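PDB 6LN0: Non-structural protein 3 from Porcine deltacoronavirus, which combines a macro domain with a zinc-containing papain-like protease domain, and so probably binds ADP-ribose and cleaves viral polyprotein. Local coordinates for residues C232-T237 with F295-Y300. Numbering follows the deposited sequence.
Sequences CVYLKT and FVAWIY
A297 presses its methyl group between T237 and Y234 where two helices of the papain-like protease fold, 228-237 and 293-302, pack against each other. They run roughly antiparallel, at 146°, and their axes come within 8.2 Å; both belong to the mostly helical part of the domain, which probably corresponds to the thumb subdomain of coronavirus papain-like proteases. The alanine allows the close approach: the CA atoms of T237 and A297 are only 5.1 Å apart. A297 CB touches T237 CB at 3.7 Å and also rests against the backbone oxygen Y234 O at 3.6 Å. T237 CG2 lies against both A297 CA and A297 CB and, more loosely, near Y300 CB. On the other flank, the Y234 ring lies edge-on to the backbone at the A297-W298 peptide, with Y234 CD1 3.4 Å from W298 N. This edge contact follows from a first torsion (163°) that sets CG anti to the Y234 backbone nitrogen; CE1 then also meets W298 CB. The interface is thus made of van der Waals contacts. W298 carries its indole away from helix 228-237, where W298 NE1 donates a hydrogen bond to L224 O and the ring packs on L319 and L320 of helix 313-322, while the Y300 ring meets F261 edge-to-face. Behind the contact, C232 and L235 pack on L211 of strand 209-212, joining this helix to the preceding small sheet. T237 itself is steadied from within its helix: T237 OG1 donates a 2.7 Å hydrogen bond to V233 O, leaving CG2 to face A297. The same V233 O accepts the backbone T237 N at 2.9 Å, and OG1 approaches it from above the carbonyl plane, 39° out of it.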
ATOM      1  N   CYS A 232       1.520  -0.266 -10.029  1.00 41.46           N
ATOM      2  CA  CYS A 232       2.374   0.746  -9.425  1.00 42.75           C
ATOM      3  C   CYS A 232       3.382   1.257 -10.427  1.00 46.13           C
ATOM      4  O   CYS A 232       3.537   2.479 -10.600  1.00 43.90           O
ATOM      5  CB  CYS A 232       3.101   0.158  -8.219  1.00 46.11           C
ATOM      6  SG  CYS A 232       2.126   0.058  -6.748  1.00 57.16           S
ATOM      7  N   VAL A 233       4.077   0.325 -11.098  1.00 42.37           N
ATOM      8  CA  VAL A 233       5.008   0.717 -12.139  1.00 40.97           C
ATOM      9  C   VAL A 233       4.305   1.604 -13.154  1.00 42.65           C
ATOM     10  O   VAL A 233       4.835   2.639 -13.590  1.00 45.11           O
ATOM     11  CB  VAL A 233       5.610  -0.529 -12.807  1.00 48.45           C
ATOM     12  CG1 VAL A 233       6.428  -0.131 -14.045  1.00 41.98           C
ATOM     13  CG2 VAL A 233       6.439  -1.365 -11.805  1.00 36.85           C
ATOM     14  N   TYR A 234       3.072   1.244 -13.495  1.00 37.29           N
ATOM     15  CA  TYR A 234       2.323   2.018 -14.474  1.00 40.17           C
ATOM     16  C   TYR A 234       2.093   3.440 -13.988  1.00 42.20           C
ATOM     17  O   TYR A 234       2.342   4.407 -14.716  1.00 46.87           O
ATOM     18  CB  TYR A 234       0.991   1.331 -14.766  1.00 42.32           C
ATOM     19  CG  TYR A 234      -0.016   2.230 -15.429  1.00 41.74           C
ATOM     20  CD1 TYR A 234       0.130   2.562 -16.769  1.00 33.26           C
ATOM     21  CD2 TYR A 234      -1.131   2.739 -14.726  1.00 35.06           C
ATOM     22  CE1 TYR A 234      -0.786   3.377 -17.420  1.00 32.47           C
ATOM     23  CE2 TYR A 234      -2.075   3.577 -15.385  1.00 34.15           C
ATOM     24  CZ  TYR A 234      -1.867   3.887 -16.748  1.00 37.50           C
ATOM     25  OH  TYR A 234      -2.716   4.691 -17.479  1.00 39.93           O
ATOM     26  N   LEU A 235       1.625   3.589 -12.753  1.00 41.25           N
ATOM     27  CA  LEU A 235       1.325   4.914 -12.224  1.00 43.42           C
ATOM     28  C   LEU A 235       2.567   5.795 -12.193  1.00 43.35           C
ATOM     29  O   LEU A 235       2.504   6.985 -12.523  1.00 48.26           O
ATOM     30  CB  LEU A 235       0.719   4.805 -10.816  1.00 36.13           C
ATOM     31  CG  LEU A 235      -0.682   4.196 -10.770  1.00 38.84           C
ATOM     32  CD1 LEU A 235      -1.083   3.826  -9.338  1.00 42.51           C
ATOM     33  CD2 LEU A 235      -1.664   5.171 -11.381  1.00 38.60           C
ATOM     34  N   LYS A 236       3.701   5.240 -11.778  1.00 40.33           N
ATOM     35  CA  LYS A 236       4.908   6.050 -11.702  1.00 44.26           C
ATOM     36  C   LYS A 236       5.454   6.388 -13.094  1.00 46.29           C
ATOM     37  O   LYS A 236       5.910   7.514 -13.323  1.00 49.60           O
ATOM     38  CB  LYS A 236       5.945   5.336 -10.841  1.00 44.90           C
ATOM     39  CG  LYS A 236       5.558   5.281  -9.375  1.00 46.03           C
ATOM     40  CD  LYS A 236       6.516   4.415  -8.587  1.00 51.21           C
ATOM     41  CE  LYS A 236       7.064   5.181  -7.379  1.00 55.70           C
ATOM     42  NZ  LYS A 236       6.963   4.388  -6.116  1.00 64.59           N
ATOM     43  N   THR A 237       5.380   5.450 -14.048  1.00 41.39           N
ATOM     44  CA  THR A 237       5.898   5.705 -15.395  1.00 42.88           C
ATOM     45  C   THR A 237       5.057   6.723 -16.159  1.00 43.53           C
ATOM     46  O   THR A 237       5.536   7.305 -17.132  1.00 42.37           O
ATOM     47  CB  THR A 237       5.994   4.386 -16.176  1.00 40.33           C
ATOM     48  OG1 THR A 237       6.718   3.419 -15.397  1.00 39.95           O
ATOM     49  CG2 THR A 237       6.708   4.570 -17.510  1.00 41.81           C
ATOM     50  N   PHE A 295      -0.232   5.489 -22.472  1.00 49.45           N
ATOM     51  CA  PHE A 295      -0.078   4.338 -23.358  1.00 42.69           C
ATOM     52  C   PHE A 295       1.300   3.711 -23.221  1.00 44.26           C
ATOM     53  O   PHE A 295       1.425   2.488 -23.132  1.00 44.70           O
ATOM     54  CB  PHE A 295      -0.325   4.788 -24.793  1.00 51.30           C
ATOM     55  CG  PHE A 295      -0.369   3.679 -25.795  1.00 47.45           C
ATOM     56  CD1 PHE A 295      -1.218   2.596 -25.618  1.00 47.03           C
ATOM     57  CD2 PHE A 295       0.395   3.743 -26.949  1.00 46.12           C
ATOM     58  CE1 PHE A 295      -1.293   1.584 -26.556  1.00 46.07           C
ATOM     59  CE2 PHE A 295       0.327   2.728 -27.912  1.00 45.96           C
ATOM     60  CZ  PHE A 295      -0.515   1.650 -27.716  1.00 48.79           C
ATOM     61  N   VAL A 296       2.344   4.534 -23.179  1.00 42.05           N
ATOM     62  CA  VAL A 296       3.706   4.028 -23.052  1.00 41.12           C
ATOM     63  C   VAL A 296       3.932   3.406 -21.686  1.00 39.45           C
ATOM     64  O   VAL A 296       4.609   2.374 -21.559  1.00 41.56           O
ATOM     65  CB  VAL A 296       4.718   5.161 -23.323  1.00 42.62           C
ATOM     66  CG1 VAL A 296       6.099   4.697 -22.984  1.00 39.40           C
ATOM     67  CG2 VAL A 296       4.666   5.577 -24.802  1.00 46.58           C
ATOM     68  N   ALA A 297       3.417   4.049 -20.634  1.00 40.56           N
ATOM     69  CA  ALA A 297       3.548   3.490 -19.292  1.00 40.44           C
ATOM     70  C   ALA A 297       2.848   2.139 -19.202  1.00 38.22           C
ATOM     71  O   ALA A 297       3.378   1.182 -18.622  1.00 37.74           O
ATOM     72  CB  ALA A 297       2.984   4.464 -18.260  1.00 38.72           C
ATOM     73  N   TRP A 298       1.667   2.035 -19.794  1.00 35.79           N
ATOM     74  CA  TRP A 298       1.023   0.736 -19.906  1.00 38.60           C
ATOM     75  C   TRP A 298       1.913  -0.286 -20.614  1.00 42.24           C
ATOM     76  O   TRP A 298       1.923  -1.466 -20.245  1.00 44.14           O
ATOM     77  CB  TRP A 298      -0.314   0.889 -20.629  1.00 39.50           C
ATOM     78  CG  TRP A 298      -1.041  -0.396 -20.776  1.00 44.86           C
ATOM     79  CD1 TRP A 298      -1.649  -1.135 -19.778  1.00 40.49           C
ATOM     80  CD2 TRP A 298      -1.253  -1.118 -21.992  1.00 42.37           C
ATOM     81  NE1 TRP A 298      -2.226  -2.263 -20.316  1.00 41.35           N
ATOM     82  CE2 TRP A 298      -2.003  -2.278 -21.668  1.00 43.19           C
ATOM     83  CE3 TRP A 298      -0.894  -0.896 -23.319  1.00 38.30           C
ATOM     84  CZ2 TRP A 298      -2.378  -3.212 -22.627  1.00 40.19           C
ATOM     85  CZ3 TRP A 298      -1.281  -1.826 -24.276  1.00 40.39           C
ATOM     86  CH2 TRP A 298      -2.011  -2.962 -23.928  1.00 37.64           C
ATOM     87  N   ILE A 299       2.669   0.125 -21.637  1.00 41.65           N
ATOM     88  CA  ILE A 299       3.508  -0.857 -22.324  1.00 41.61           C
ATOM     89  C   ILE A 299       4.602  -1.347 -21.396  1.00 39.41           C
ATOM     90  O   ILE A 299       4.874  -2.550 -21.309  1.00 44.84           O
ATOM     91  CB  ILE A 299       4.110  -0.287 -23.620  1.00 40.67           C
ATOM     92  CG1 ILE A 299       3.029   0.284 -24.513  1.00 41.42           C
ATOM     93  CG2 ILE A 299       4.912  -1.355 -24.330  1.00 35.63           C
ATOM     94  CD1 ILE A 299       2.571  -0.607 -25.507  1.00 46.44           C
ATOM     95  N   TYR A 300       5.259  -0.420 -20.703  1.00 39.36           N
ATOM     96  CA  TYR A 300       6.353  -0.805 -19.820  1.00 41.02           C
ATOM     97  C   TYR A 300       5.874  -1.697 -18.686  1.00 43.13           C
ATOM     98  O   TYR A 300       6.551  -2.673 -18.334  1.00 47.75           O
ATOM     99  CB  TYR A 300       7.022   0.430 -19.239  1.00 42.42           C
ATOM    100  CG  TYR A 300       8.171   0.980 -20.060  1.00 48.81           C
ATOM    101  CD1 TYR A 300       9.467   0.557 -19.825  1.00 47.32           C
ATOM    102  CD2 TYR A 300       7.956   1.951 -21.040  1.00 41.07           C
ATOM    103  CE1 TYR A 300      10.517   1.071 -20.534  1.00 51.26           C
ATOM    104  CE2 TYR A 300       8.995   2.469 -21.749  1.00 50.24           C
ATOM    105  CZ  TYR A 300      10.283   2.022 -21.499  1.00 51.80           C
ATOM    106  OH  TYR A 300      11.345   2.528 -22.211  1.00 50.81           O
TER